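Fatty acid-binding protein homolog (Ascaris suum, PDB 6I8X) binds fatty acids inside a beta-barrel and may sequester potentially toxic ones and their peroxidation products, or help maintain the impermeable lipid layer of the eggshell. Local coordinates at residues T16-R21 with G46-F51; F25-K30 with K138-S143; S56-R61 with H75-L80. All blocks are in the same frame, centred on the assembly; numbering follows the deposited sequence.

Interaction 1 (T16-R21 with G46-F51); sequences TFKLER and GVTKKF. With VCA (vaccenic acid), chain C; EDO (1,2-ethanediol), chain G.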
# COMPACT_ATOMS: atom_id res chain seq x y z
N THR A 16 6.07 4.04 10.84
CA THR A 16 6.28 2.59 10.74
C THR A 16 5.05 1.87 11.28
O THR A 16 4.60 2.15 12.39
CB THR A 16 7.55 2.17 11.49
OG1 THR A 16 8.65 2.91 10.97
CG2 THR A 16 7.83 0.66 11.37
N PHE A 17 4.56 0.89 10.53
CA PHE A 17 3.37 0.13 10.88
C PHE A 17 3.63 -1.36 10.67
O PHE A 17 4.01 -1.78 9.58
CB PHE A 17 2.16 0.62 10.05
CG PHE A 17 1.82 2.09 10.19
CD1 PHE A 17 0.89 2.52 11.14
CD2 PHE A 17 2.36 3.04 9.32
CE1 PHE A 17 0.51 3.86 11.21
CE2 PHE A 17 2.00 4.39 9.42
CZ PHE A 17 1.08 4.79 10.36
N LYS A 18 3.47 -2.14 11.71
CA LYS A 18 3.71 -3.58 11.65
C LYS A 18 2.41 -4.39 11.57
O LYS A 18 1.55 -4.27 12.44
CB LYS A 18 4.58 -4.03 12.87
CG LYS A 18 4.91 -5.52 12.90
CD LYS A 18 5.54 -5.98 14.21
CE LYS A 18 4.54 -6.33 15.31
NZ LYS A 18 3.75 -7.58 15.01
N LEU A 19 2.30 -5.28 10.55
CA LEU A 19 1.17 -6.20 10.39
C LEU A 19 1.00 -7.09 11.64
O LEU A 19 1.92 -7.83 12.03
CB LEU A 19 1.33 -7.06 9.12
CG LEU A 19 0.27 -8.17 8.92
CD1 LEU A 19 -1.13 -7.58 8.58
CD2 LEU A 19 0.72 -9.14 7.87
N GLU A 20 -0.20 -7.01 12.25
CA GLU A 20 -0.57 -7.71 13.48
C GLU A 20 -1.64 -8.79 13.26
O GLU A 20 -1.57 -9.85 13.85
CB GLU A 20 -1.08 -6.67 14.50
CG GLU A 20 -0.28 -6.68 15.79
CD GLU A 20 -0.87 -5.95 16.98
OE1 GLU A 20 -2.12 -5.85 17.09
OE2 GLU A 20 -0.07 -5.54 17.86
N ARG A 21 -2.66 -8.50 12.44
CA ARG A 21 -3.80 -9.37 12.16
C ARG A 21 -4.56 -8.88 10.95
O ARG A 21 -4.38 -7.77 10.51
CB ARG A 21 -4.76 -9.47 13.39
CG ARG A 21 -5.44 -8.16 13.79
CD ARG A 21 -6.47 -8.38 14.88
NE ARG A 21 -7.21 -7.16 15.19
CZ ARG A 21 -8.40 -6.84 14.68
NH1 ARG A 21 -9.01 -7.65 13.82
NH2 ARG A 21 -9.00 -5.70 15.03
N GLY A 46 5.43 -11.82 7.55
CA GLY A 46 5.58 -10.59 8.32
C GLY A 46 5.68 -9.42 7.37
O GLY A 46 6.34 -9.52 6.33
N VAL A 47 4.97 -8.33 7.68
CA VAL A 47 4.95 -7.10 6.87
C VAL A 47 5.13 -5.87 7.77
O VAL A 47 4.49 -5.73 8.82
CB VAL A 47 3.69 -6.96 5.94
CG1 VAL A 47 3.73 -5.68 5.10
CG2 VAL A 47 3.49 -8.19 5.04
N THR A 48 6.03 -4.99 7.36
CA THR A 48 6.29 -3.72 7.99
C THR A 48 6.18 -2.66 6.89
O THR A 48 6.89 -2.74 5.89
CB THR A 48 7.66 -3.69 8.69
OG1 THR A 48 7.63 -4.56 9.81
CG2 THR A 48 8.00 -2.28 9.16
N LYS A 49 5.29 -1.69 7.09
CA LYS A 49 5.10 -0.60 6.15
C LYS A 49 5.72 0.65 6.70
O LYS A 49 5.64 0.90 7.89
CB LYS A 49 3.60 -0.39 5.84
CG LYS A 49 3.04 -1.46 4.91
CD LYS A 49 1.59 -1.19 4.55
CE LYS A 49 0.99 -2.32 3.75
NZ LYS A 49 1.35 -2.27 2.34
N LYS A 50 6.39 1.42 5.86
CA LYS A 50 7.03 2.67 6.28
C LYS A 50 6.65 3.74 5.33
O LYS A 50 6.73 3.53 4.13
CB LYS A 50 8.56 2.54 6.36
CG LYS A 50 9.05 1.62 7.45
CD LYS A 50 10.60 1.66 7.54
CE LYS A 50 11.10 0.85 8.70
NZ LYS A 50 12.58 0.65 8.65
N PHE A 51 6.17 4.85 5.85
CA PHE A 51 5.81 6.05 5.09
C PHE A 51 6.58 7.20 5.73
O PHE A 51 6.55 7.37 6.95
CB PHE A 51 4.30 6.33 5.20
CG PHE A 51 3.39 5.38 4.46
CD1 PHE A 51 2.94 4.21 5.07
CD2 PHE A 51 2.95 5.68 3.17
CE1 PHE A 51 2.06 3.34 4.40
CE2 PHE A 51 2.08 4.80 2.50
CZ PHE A 51 1.62 3.66 3.12
O2 VCA C . 0.88 -4.94 0.83
C1 VCA C . 0.93 -5.99 1.62
O1 VCA C . 0.97 -5.90 2.82
C2 VCA C . 0.91 -7.31 0.91
C3 VCA C . 1.79 -8.39 1.52
C4 VCA C . 2.03 -9.56 0.57
C5 VCA C . 2.77 -10.73 1.16
C6 VCA C . 4.28 -10.64 1.02
C7 VCA C . 5.01 -11.72 1.79
C8 VCA C . 5.12 -13.09 1.13
C9 VCA C . 6.26 -13.21 0.14
C10 VCA C . 6.25 -14.55 -0.60
C11 VCA C . 6.83 -14.48 -1.98
C12 VCA C . 6.28 -13.88 -3.02
C13 VCA C . 4.97 -13.15 -3.03
C14 VCA C . 4.48 -12.78 -4.43
C15 VCA C . 3.08 -12.19 -4.46
C16 VCA C . 2.89 -10.91 -3.65
C17 VCA C . 1.50 -10.31 -3.78
C18 VCA C . 1.41 -8.90 -3.26
C1 EDO G . 11.11 -4.46 10.72
O1 EDO G . 10.81 -5.56 9.87
C2 EDO G . 10.67 -4.67 12.19
O2 EDO G . 9.52 -3.88 12.51
O HOH W 1 4.26 -8.55 10.83

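Interaction 2 (F25-K30 with K138-S143); sequences FDEYLK and KGVSTS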
# COMPACT_ATOMS: atom_id res chain seq x y z
N PHE A 25 -8.54 -12.53 4.77
CA PHE A 25 -7.46 -12.42 3.76
C PHE A 25 -7.39 -13.64 2.84
O PHE A 25 -7.13 -13.48 1.65
CB PHE A 25 -6.09 -12.08 4.39
CG PHE A 25 -5.02 -11.61 3.43
CD1 PHE A 25 -5.31 -10.69 2.42
CD2 PHE A 25 -3.69 -12.02 3.58
CE1 PHE A 25 -4.31 -10.24 1.54
CE2 PHE A 25 -2.69 -11.57 2.71
CZ PHE A 25 -3.01 -10.67 1.71
N ASP A 26 -7.67 -14.83 3.36
CA ASP A 26 -7.65 -16.08 2.58
C ASP A 26 -8.66 -16.10 1.42
O ASP A 26 -8.29 -16.45 0.31
CB ASP A 26 -7.85 -17.31 3.47
CG ASP A 26 -7.66 -18.59 2.70
OD1 ASP A 26 -6.50 -19.01 2.55
OD2 ASP A 26 -8.67 -19.14 2.18
N GLU A 27 -9.93 -15.79 1.69
CA GLU A 27 -10.94 -15.79 0.63
C GLU A 27 -10.63 -14.73 -0.43
O GLU A 27 -10.89 -14.95 -1.61
CB GLU A 27 -12.37 -15.66 1.19
CG GLU A 27 -13.46 -16.27 0.30
CD GLU A 27 -13.32 -17.71 -0.17
OE1 GLU A 27 -12.70 -18.54 0.54
OE2 GLU A 27 -13.86 -18.02 -1.26
N TYR A 28 -10.05 -13.59 0.00
CA TYR A 28 -9.63 -12.51 -0.89
C TYR A 28 -8.55 -13.01 -1.84
O TYR A 28 -8.63 -12.74 -3.02
CB TYR A 28 -9.12 -11.28 -0.11
CG TYR A 28 -8.36 -10.31 -1.00
CD1 TYR A 28 -9.04 -9.39 -1.81
CD2 TYR A 28 -6.97 -10.38 -1.12
CE1 TYR A 28 -8.34 -8.52 -2.64
CE2 TYR A 28 -6.28 -9.54 -1.99
CZ TYR A 28 -6.96 -8.59 -2.73
OH TYR A 28 -6.27 -7.75 -3.55
N LEU A 29 -7.51 -13.69 -1.30
CA LEU A 29 -6.40 -14.24 -2.08
C LEU A 29 -6.89 -15.31 -3.05
O LEU A 29 -6.38 -15.41 -4.16
CB LEU A 29 -5.27 -14.78 -1.18
CG LEU A 29 -4.49 -13.74 -0.36
CD1 LEU A 29 -3.56 -14.42 0.62
CD2 LEU A 29 -3.69 -12.75 -1.27
N LYS A 30 -7.92 -16.05 -2.65
CA LYS A 30 -8.59 -17.06 -3.45
C LYS A 30 -9.33 -16.39 -4.63
O LYS A 30 -9.18 -16.84 -5.77
CB LYS A 30 -9.57 -17.86 -2.59
CG LYS A 30 -9.50 -19.33 -2.88
CD LYS A 30 -10.27 -20.14 -1.88
CE LYS A 30 -10.67 -21.42 -2.52
NZ LYS A 30 -11.45 -22.29 -1.61
N LYS A 138 -13.75 -9.05 -6.82
CA LYS A 138 -14.94 -9.85 -7.20
C LYS A 138 -15.98 -9.97 -6.05
O LYS A 138 -16.55 -11.05 -5.83
CB LYS A 138 -14.51 -11.25 -7.68
CG LYS A 138 -13.61 -11.27 -8.91
CD LYS A 138 -13.11 -12.69 -9.17
CE LYS A 138 -12.45 -12.84 -10.52
NZ LYS A 138 -12.01 -14.24 -10.76
N GLY A 139 -16.20 -8.88 -5.31
CA GLY A 139 -17.12 -8.84 -4.18
C GLY A 139 -16.56 -9.35 -2.86
O GLY A 139 -17.25 -9.30 -1.84
N VAL A 140 -15.30 -9.86 -2.86
CA VAL A 140 -14.67 -10.39 -1.65
C VAL A 140 -13.77 -9.31 -0.99
O VAL A 140 -12.79 -8.90 -1.60
CB VAL A 140 -13.93 -11.75 -1.89
CG1 VAL A 140 -13.21 -12.21 -0.63
CG2 VAL A 140 -14.91 -12.83 -2.39
N SER A 141 -14.13 -8.86 0.23
CA SER A 141 -13.42 -7.81 0.99
C SER A 141 -12.54 -8.37 2.10
O SER A 141 -12.84 -9.41 2.68
CB SER A 141 -14.40 -6.80 1.58
OG SER A 141 -14.96 -6.00 0.55
N THR A 142 -11.46 -7.63 2.43
CA THR A 142 -10.49 -7.96 3.47
C THR A 142 -9.93 -6.68 4.12
O THR A 142 -9.85 -5.65 3.46
CB THR A 142 -9.38 -8.90 2.94
OG1 THR A 142 -8.56 -9.30 4.03
CG2 THR A 142 -8.50 -8.26 1.84
N SER A 143 -9.58 -6.75 5.41
CA SER A 143 -8.97 -5.67 6.19
C SER A 143 -7.73 -6.25 6.86
O SER A 143 -7.79 -7.35 7.39
CB SER A 143 -9.93 -5.15 7.27
OG SER A 143 -10.92 -4.37 6.63

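Interaction 3 (S56-R61 with H75-L80); sequences SGKPDR and HKDWAL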
# COMPACT_ATOMS: atom_id res chain seq x y z
N SER A 56 15.16 12.90 0.20
CA SER A 56 15.76 13.91 -0.68
C SER A 56 15.43 15.37 -0.25
O SER A 56 16.06 16.31 -0.74
CB SER A 56 15.29 13.67 -2.11
OG SER A 56 13.93 14.02 -2.21
N GLY A 57 14.44 15.53 0.64
CA GLY A 57 14.05 16.83 1.17
C GLY A 57 13.08 17.62 0.32
O GLY A 57 12.73 18.76 0.68
N LYS A 58 12.61 17.03 -0.80
CA LYS A 58 11.65 17.70 -1.69
C LYS A 58 10.27 17.80 -0.99
O LYS A 58 9.73 16.77 -0.57
CB LYS A 58 11.53 16.95 -3.04
CG LYS A 58 12.85 16.82 -3.80
CD LYS A 58 12.72 15.91 -5.01
CE LYS A 58 13.99 15.88 -5.83
NZ LYS A 58 13.85 14.99 -7.02
N PRO A 59 9.73 19.03 -0.78
CA PRO A 59 8.41 19.15 -0.12
C PRO A 59 7.27 18.45 -0.88
O PRO A 59 7.27 18.45 -2.12
CB PRO A 59 8.19 20.67 -0.04
CG PRO A 59 9.03 21.22 -1.14
CD PRO A 59 10.24 20.35 -1.21
N ASP A 60 6.30 17.86 -0.13
CA ASP A 60 5.14 17.11 -0.64
C ASP A 60 5.54 15.88 -1.50
O ASP A 60 4.74 15.37 -2.29
CB ASP A 60 4.11 18.01 -1.35
CG ASP A 60 3.20 18.78 -0.39
OD1 ASP A 60 3.25 18.50 0.83
OD2 ASP A 60 2.42 19.63 -0.87
N ARG A 61 6.78 15.41 -1.31
CA ARG A 61 7.28 14.18 -1.88
C ARG A 61 7.54 13.20 -0.75
O ARG A 61 7.93 13.61 0.36
CB ARG A 61 8.48 14.37 -2.81
CG ARG A 61 8.02 15.09 -4.06
CD ARG A 61 8.66 14.58 -5.32
NE ARG A 61 8.07 15.26 -6.47
CZ ARG A 61 7.40 14.65 -7.44
NH1 ARG A 61 7.27 13.33 -7.44
NH2 ARG A 61 6.91 15.35 -8.45
N HIS A 75 9.73 2.60 -2.78
CA HIS A 75 9.22 3.65 -3.68
C HIS A 75 9.67 5.01 -3.16
O HIS A 75 9.21 5.46 -2.11
CB HIS A 75 7.69 3.53 -3.80
CG HIS A 75 7.23 2.14 -4.13
ND1 HIS A 75 7.88 1.37 -5.09
CD2 HIS A 75 6.20 1.42 -3.61
CE1 HIS A 75 7.23 0.21 -5.11
NE2 HIS A 75 6.20 0.21 -4.27
N LYS A 76 10.62 5.64 -3.88
CA LYS A 76 11.24 6.92 -3.49
C LYS A 76 10.80 8.12 -4.29
O LYS A 76 10.71 8.05 -5.52
CB LYS A 76 12.78 6.81 -3.52
CG LYS A 76 13.37 5.59 -2.80
CD LYS A 76 13.37 5.73 -1.28
CE LYS A 76 14.34 4.79 -0.62
NZ LYS A 76 15.76 5.12 -0.96
N ASP A 77 10.60 9.24 -3.58
CA ASP A 77 10.25 10.56 -4.10
C ASP A 77 8.95 10.63 -4.88
O ASP A 77 8.90 11.29 -5.92
CB ASP A 77 11.41 11.14 -4.95
CG ASP A 77 12.37 11.92 -4.11
OD1 ASP A 77 11.95 12.96 -3.55
OD2 ASP A 77 13.52 11.48 -3.96
N TRP A 78 7.90 9.99 -4.38
CA TRP A 78 6.61 10.07 -5.06
C TRP A 78 5.72 11.22 -4.52
O TRP A 78 5.94 11.71 -3.41
CB TRP A 78 5.88 8.72 -5.08
CG TRP A 78 5.67 8.12 -3.72
CD1 TRP A 78 6.44 7.16 -3.12
CD2 TRP A 78 4.61 8.41 -2.80
NE1 TRP A 78 5.93 6.84 -1.90
CE2 TRP A 78 4.82 7.62 -1.65
CE3 TRP A 78 3.50 9.28 -2.82
CZ2 TRP A 78 3.99 7.68 -0.53
CZ3 TRP A 78 2.69 9.37 -1.70
CH2 TRP A 78 2.93 8.56 -0.57
N ALA A 79 4.76 11.65 -5.33
CA ALA A 79 3.83 12.70 -4.94
C ALA A 79 2.41 12.14 -5.03
O ALA A 79 2.15 11.24 -5.84
CB ALA A 79 3.97 13.90 -5.87
N LEU A 80 1.49 12.65 -4.19
CA LEU A 80 0.08 12.25 -4.24
C LEU A 80 -0.56 12.71 -5.58
O LEU A 80 -0.35 13.85 -6.02
CB LEU A 80 -0.68 12.78 -3.01
CG LEU A 80 -0.29 12.15 -1.64
CD1 LEU A 80 -0.83 12.96 -0.47
CD2 LEU A 80 -0.76 10.70 -1.52
O HOH W 2 13.58 10.41 -1.33
O HOH W 3 2.08 15.22 -2.66

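Interaction 1 (T16-R21 with G46-F51)
Phe17 and Lys49 form an antiparallel hydrogen-bonded pair, Phe17 N giving to Lys49 O at 2.9 Å and Lys49 N to Phe17 O at 2.8 Å, and Leu19 N adds a bond to Val47 O. The two segments are thus neighbouring strands, 15-23 and 47-53, in the wall of the fatty acid-binding protein barrel, joined through the two helices that lie between them in sequence. On the face bearing Thr16, Lys18, Thr48 and Lys50, the non-hydrogen-bonded pairs each set a threonine opposite a lysine, and methyl CG2 of Thr16 meets CG2 of Thr48 diagonally at 3.7 Å. Thr16 OG1 lies alongside the extended chain of Lys50, 3.8 Å from its CG. The other face, with Phe17 and Lys49, faces the barrel interior, where the ligand lies. Phe17 CG is anti to its carbonyl carbon (chi1 -58°), and ring atom CD2 comes 4.4 Å from CD1 of Phe51. At the Leu19 end, where CB packs on Val47 CB at 4.0 Å, a water bridges Leu19 O and Val47 N. Lysine suits position 49 because a long aliphatic chain carries its ammonium inward, where Asn66 and Tyr124 also bind it; there Lys49 NZ donates to carboxylate oxygen O2 of the bound vaccenic acid at 3.1 Å.

Interaction 2 (F25-K30 with K138-S143)
Tyr28 and Thr142 meet with their side chains at about a right angle: the threonine methyl CG2 sits over one face of the tyrosine ring, 4.0 Å from its centroid and 30° off the normal, a CH-pi contact. The methyl is displaced toward the root of the ring, with Thr142 CG2 only 3.5 Å from Tyr28 CG. Because Thr142 OG1 is anti to the backbone N (chi1 -174°), the hydroxyl is carried to the Phe25 side, 3.3 Å from Phe25 CA, where it bonds to the carbonyl of Glu23 just before the helix. Threonine suits this place by offering a methyl to the aromatic ring and a hydroxyl to the chain entering the helix. Val140 O lies at the edge of the tyrosine ring, in its plane. About one helical turn on from Phe25, the backbone at Tyr28 receives the CG1 branch of Val140, 3.5 Å from Tyr28 N; the same methyl touches Glu27 CB at 4.0 Å across a right-angled crossing. Tyr28 OH reaches on to Glu120. No hydrogen bond joins the two segments, so they meet by packing alone: helix 25-31 lies against the start of strand 140-148, as in the helical lid that covers one end of the fatty acid-binding protein barrel.

Interaction 3 (S56-R61 with H75-L80)
Arg61 lays one face of its guanidinium against the methyl of Ala79, whose CB stands 3.7 Å above the plane and toward the rim, while Asp77 O comes near the edge. There Arg61 NH1 donates to Asp77 O at 3.0 Å, with the donor tilted 25° from the carbonyl plane and an angle of 154° at the hydrogen. Alanine suits the place by offering a small apolar methyl to the flat face, while the polar rim is used for bonds: the other terminal nitrogen, NH2, forms a salt bridge with Glu82. The Trp78 side chain leaves the backbone away from the 56-61 loop, and its indole stacks on Phe98. Asp77 has a positive phi of 60° and, with Trp78, faces Tyr62 as a G1 beta bulge, where strand 72-78 turns a corner beside strand 62-68 at this end of the barrel wall. Its carboxylate reaches the loop that joins strands 47-53 and 62-68. Ser56 OG donates to the syn lone pair of Asp77 OD1 at 2.6 Å. The extended Lys58 side chain crosses that of Asp77 at about a right angle, its CD 3.4 Å from Asp77 OD1; Lys58 NZ, 4.4 Å from Asp77 OD1, is too far for a salt bridge, though the opposite charges probably still attract. A water joins Asp60 O to Leu80 N.

In the fold
From the N terminus, strand 15-23 supplies the first half of interaction 1, and helix 25-31 then supplies the first half of interaction 2. After helix 36-43 the chain returns as strand 47-53, closing interaction 1 round the helical pair and joining two wall strands. The following loop opens interaction 3, which closes 14 residues later, in series with interaction 1, and ties that loop to the end of strand 72-78. Only strand 140-148, a sheet neighbour of strand 15-23, closes interaction 2, joining the first helix to the last strand; interaction 3 is nested within that long loop, while interactions 1 and 2 cross. The centres of interactions 2 and 3 lie about 31 Å apart, on opposite sides of the chain's centre.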